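Phage terminase large subunit (Thermus phage P7426, PDB 7KS4) probably acts as the ATP-driven motor and endonuclease of viral DNA packaging, and is present here as its N-terminal ATPase domain. Local coordinates at residues P231-R234 / E235-E239; I207-S210 / G211-Q214. All coordinates share one frame; numbering follows the deposited sequence. Where two conformers were deposited one is given.

Contact 1. Residues P231-R234 / E235-E239; sequences PERR and EWYME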
# COMPACT_ATOMS: atom_id res chain seq x y z
N PRO A 231 -17.46 13.34 -0.05
CA PRO A 231 -18.84 13.59 0.39
C PRO A 231 -19.72 14.19 -0.69
O PRO A 231 -20.93 13.95 -0.70
CB PRO A 231 -18.67 14.56 1.57
CG PRO A 231 -17.20 14.60 1.88
CD PRO A 231 -16.49 14.22 0.63
N GLU A 232 -19.14 14.98 -1.60
CA GLU A 232 -19.94 15.59 -2.65
C GLU A 232 -20.41 14.58 -3.69
O GLU A 232 -21.28 14.91 -4.50
CB GLU A 232 -19.14 16.71 -3.33
CG GLU A 232 -17.98 16.24 -4.22
CD GLU A 232 -16.64 16.10 -3.49
OE1 GLU A 232 -16.63 15.78 -2.28
OE2 GLU A 232 -15.60 16.29 -4.15
N ARG A 233 -19.86 13.37 -3.68
CA ARG A 233 -20.26 12.29 -4.58
C ARG A 233 -21.24 11.32 -3.93
O ARG A 233 -21.65 10.35 -4.58
CB ARG A 233 -19.03 11.51 -5.05
CG ARG A 233 -18.04 12.32 -5.85
CD ARG A 233 -16.82 11.48 -6.23
NE ARG A 233 -15.74 12.29 -6.79
CZ ARG A 233 -14.49 11.86 -6.97
NH1 ARG A 233 -14.16 10.62 -6.65
NH2 ARG A 233 -13.58 12.67 -7.48
N ARG A 234 -21.59 11.54 -2.67
CA ARG A 234 -22.43 10.57 -1.97
C ARG A 234 -23.72 10.31 -2.73
O ARG A 234 -24.12 9.15 -2.93
CB ARG A 234 -22.74 11.05 -0.55
CG ARG A 234 -23.40 10.00 0.30
CD ARG A 234 -23.75 10.50 1.70
NE ARG A 234 -24.05 9.39 2.59
CZ ARG A 234 -25.21 8.75 2.65
NH1 ARG A 234 -26.23 9.12 1.87
NH2 ARG A 234 -25.37 7.74 3.50
N GLU A 235 -24.40 11.37 -3.17
CA GLU A 235 -25.68 11.18 -3.85
C GLU A 235 -25.49 10.40 -5.15
O GLU A 235 -26.29 9.51 -5.47
CB GLU A 235 -26.36 12.52 -4.12
CG GLU A 235 -27.75 12.39 -4.78
CD GLU A 235 -28.79 11.67 -3.91
OE1 GLU A 235 -28.64 11.64 -2.67
OE2 GLU A 235 -29.78 11.14 -4.47
N TRP A 236 -24.43 10.69 -5.90
CA TRP A 236 -24.17 9.93 -7.12
C TRP A 236 -23.96 8.45 -6.80
O TRP A 236 -24.54 7.58 -7.47
CB TRP A 236 -22.97 10.50 -7.87
CG TRP A 236 -22.64 9.70 -9.09
CD1 TRP A 236 -23.27 9.75 -10.31
CD2 TRP A 236 -21.60 8.73 -9.22
NE1 TRP A 236 -22.69 8.86 -11.18
CE2 TRP A 236 -21.66 8.22 -10.54
CE3 TRP A 236 -20.62 8.23 -8.36
CZ2 TRP A 236 -20.78 7.25 -11.01
CZ3 TRP A 236 -19.75 7.26 -8.82
CH2 TRP A 236 -19.83 6.79 -10.14
N TYR A 237 -23.16 8.14 -5.78
CA TYR A 237 -22.98 6.75 -5.37
C TYR A 237 -24.32 6.10 -5.04
O TYR A 237 -24.60 4.98 -5.48
CB TYR A 237 -22.07 6.65 -4.14
CG TYR A 237 -20.63 7.05 -4.35
CD1 TYR A 237 -19.90 6.55 -5.42
CD2 TYR A 237 -20.01 7.93 -3.48
CE1 TYR A 237 -18.58 6.92 -5.61
CE2 TYR A 237 -18.69 8.31 -3.67
CZ TYR A 237 -17.99 7.80 -4.73
OH TYR A 237 -16.67 8.18 -4.90
N MET A 238 -25.14 6.78 -4.25
CA MET A 238 -26.41 6.21 -3.84
C MET A 238 -27.31 5.96 -5.05
O MET A 238 -28.02 4.95 -5.11
CB MET A 238 -27.10 7.13 -2.83
CG MET A 238 -26.37 7.24 -1.48
SD MET A 238 -26.14 5.62 -0.70
CE MET A 238 -25.25 6.03 0.80
N GLU A 239 -27.28 6.87 -6.02
CA GLU A 239 -28.18 6.75 -7.17
C GLU A 239 -27.73 5.66 -8.14
O GLU A 239 -28.53 5.23 -8.97
CB GLU A 239 -28.30 8.11 -7.86
CG GLU A 239 -29.03 9.12 -6.99
CD GLU A 239 -29.27 10.46 -7.67
OE1 GLU A 239 -29.12 10.55 -8.91
OE2 GLU A 239 -29.63 11.42 -6.95
O HOH W 1 -23.31 13.44 -5.65
O HOH W 2 -26.50 11.42 -0.64
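Arg234 and Met238 meet because their first torsions differ: Arg234 has CG anti to its own N (chi1 -170°) and runs extended as far as NE, while Met238 has CG beside N (chi1 -66°) and bends again at chi2. That second bend brings the terminal methyl CE over one face of the guanidinium, off-centre toward the rim, with Met238 CE 3.2 Å from Arg234 NH2. In the guanidinium plane, at its edge, a water accepts a weak bond from Arg234 NH1 and donates a better one to Glu235 OE1, a solvent bridge between opposite charges that do not touch. Trp227 of helix 226-229 lies against both Arg234, as a cation-pi partner, and Met238.

One residue back, Tyr237 crosses the side chain of Arg233 at an oblique angle. Arg233 CB rests 3.5 Å from Tyr237 CE2, and farther out Arg233 CD lies 3.6 Å from Tyr237 OH, so the aliphatic part of the arginine follows the phenol from ring to hydroxyl. The hydroxyl sits near the guanidinium plane, at its edge, and ring and guanidinium are 69° apart. The head of Arg233 is committed to Gln45, which its NH1 hydrogen-bonds, and also makes a cation-pi contact with Trp230.

Two backbone bonds set the spacing: Tyr237 N to Arg233 O (2.9 Å, nearly straight) and Met238 N to Arg234 O (2.9 Å). A second water spans Glu232 O and Trp236 N, 3.0 Å from the latter, and so links the preceding 3-10 turn to the helix. This is the N-terminal first turn of helix 234-239, grown out of a 3-10 turn, and its Arg233-Gln45 bond ties it to a residue of the ADP-binding site of the P-loop ATPase.

Contact 2. Residues I207-S210 / G211-Q214; sequences IPNS and GINQ. With SO4 (sulfate ion), chain F.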
# COMPACT_ATOMS: atom_id res chain seq x y z
N ILE A 207 -19.33 -3.69 9.66
CA ILE A 207 -18.17 -4.40 10.21
C ILE A 207 -18.64 -5.34 11.31
O ILE A 207 -18.73 -4.92 12.47
CB ILE A 207 -17.11 -3.42 10.74
CG1 ILE A 207 -16.68 -2.42 9.67
CG2 ILE A 207 -15.89 -4.19 11.25
CD1 ILE A 207 -15.78 -1.31 10.19
N PRO A 208 -18.93 -6.61 11.02
CA PRO A 208 -19.32 -7.54 12.09
C PRO A 208 -18.26 -7.60 13.18
O PRO A 208 -17.06 -7.59 12.90
CB PRO A 208 -19.46 -8.88 11.36
CG PRO A 208 -19.75 -8.52 9.96
CD PRO A 208 -19.00 -7.25 9.69
N ASN A 209 -18.72 -7.65 14.43
CA ASN A 209 -17.89 -7.77 15.61
C ASN A 209 -17.07 -6.51 15.91
O ASN A 209 -16.23 -6.54 16.82
CB ASN A 209 -16.94 -8.97 15.52
CG ASN A 209 -17.67 -10.29 15.60
OD1 ASN A 209 -17.23 -11.26 14.81
ND2 ASN A 209 -18.63 -10.43 16.35
N SER A 210 -17.29 -5.42 15.19
CA SER A 210 -16.70 -4.15 15.60
C SER A 210 -17.30 -3.70 16.93
O SER A 210 -18.48 -3.94 17.22
CB SER A 210 -16.92 -3.07 14.54
OG SER A 210 -18.30 -2.91 14.23
N GLY A 211 -16.48 -3.06 17.75
CA GLY A 211 -16.90 -2.65 19.08
C GLY A 211 -16.60 -3.66 20.17
O GLY A 211 -16.32 -3.28 21.31
N ILE A 212 -16.67 -4.95 19.85
CA ILE A 212 -16.39 -6.01 20.81
C ILE A 212 -15.12 -6.78 20.45
O ILE A 212 -14.80 -7.77 21.11
CB ILE A 212 -17.58 -6.97 20.96
CG1 ILE A 212 -17.96 -7.59 19.61
CG2 ILE A 212 -18.76 -6.24 21.58
CD1 ILE A 212 -18.89 -8.79 19.72
N ASN A 213 -14.39 -6.34 19.43
CA ASN A 213 -13.25 -7.09 18.93
C ASN A 213 -11.99 -6.80 19.74
O ASN A 213 -11.81 -5.71 20.27
CB ASN A 213 -12.99 -6.75 17.46
CG ASN A 213 -12.63 -5.29 17.26
OD1 ASN A 213 -13.48 -4.41 17.41
ND2 ASN A 213 -11.37 -5.02 16.92
N GLN A 214 -11.13 -7.81 19.82
CA GLN A 214 -9.79 -7.60 20.36
C GLN A 214 -8.89 -7.00 19.28
O GLN A 214 -9.22 -7.00 18.09
CB GLN A 214 -9.20 -8.91 20.88
CG GLN A 214 -9.74 -9.34 22.24
CD GLN A 214 -10.14 -10.80 22.27
OE1 GLN A 214 -11.00 -11.24 21.52
NE2 GLN A 214 -9.50 -11.56 23.15
S SO4 F . -21.34 -11.87 15.35
O1 SO4 F . -21.57 -12.41 14.01
O2 SO4 F . -21.13 -10.43 15.27
O3 SO4 F . -22.50 -12.14 16.20
O4 SO4 F . -20.16 -12.50 15.94
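Ile207 O is gripped by two donors from Ser210: the backbone N at 3.1 Å, which closes a type II beta turn, and the hydroxyl OG at 2.7 Å, which approaches in the carbonyl plane. With chi1 at 56°, OG stands between its own N and carbonyl carbon, where it can curl back to that oxygen; the same OG also accepts from Lys204 N.

Beyond the turn the chain winds round Asn209 O. Ile212 N gives Asn209 O a weak bond of 3.5 Å, Ile212 CG1 lies 3.4 Å from Asn209 O, and Asn213 CB comes to 3.3 Å of the same oxygen. Ile212 CD1 reaches on alongside the Asn209 amide, 3.8 Å from Asn209 ND2. Asn209 ND2 donates to sulfate O4 (2.6 Å, 158° at the hydrogen), the anion probably coming from the crystallisation liquor.

Asn213 folds its amide back over the bend. Its OD1 receives a weak bond from Gly211 N, while Asn213 ND2 donates to Gln214 O at 3.1 Å, from above that carbonyl's plane. The strongest partner of Asn213 ND2 is Trp199 O, just after helix 190-197.

The polar side chains thus divide the work: Ser210 and Asn213 satisfy backbone groups and hold a loop without regular structure in shape, whereas Asn209 offers an amide N-H to a solvent anion.

Overall arrangement
Both contacts are short local arrangements on the surface of the ATPase domain, and contact 2 comes first along the chain. It lies in the loop between helix 190-197 and strand 219-224, an outermost strand of the mixed sheet within this chain; helix 226-229 follows that strand and leads to contact 1 at the start of helix 234-239. The centres of contacts 1 and 2 are about 27 Å apart. The nearest atoms of contacts 1 and 2 are about 14 Å apart, so they do not touch. The two therefore lie on either side of strand 219-224 in sequence and differ in setting: contact 1 approaches the ADP site, with Tyr237 next to Gln45, whereas contact 2 is away from the annotated sites.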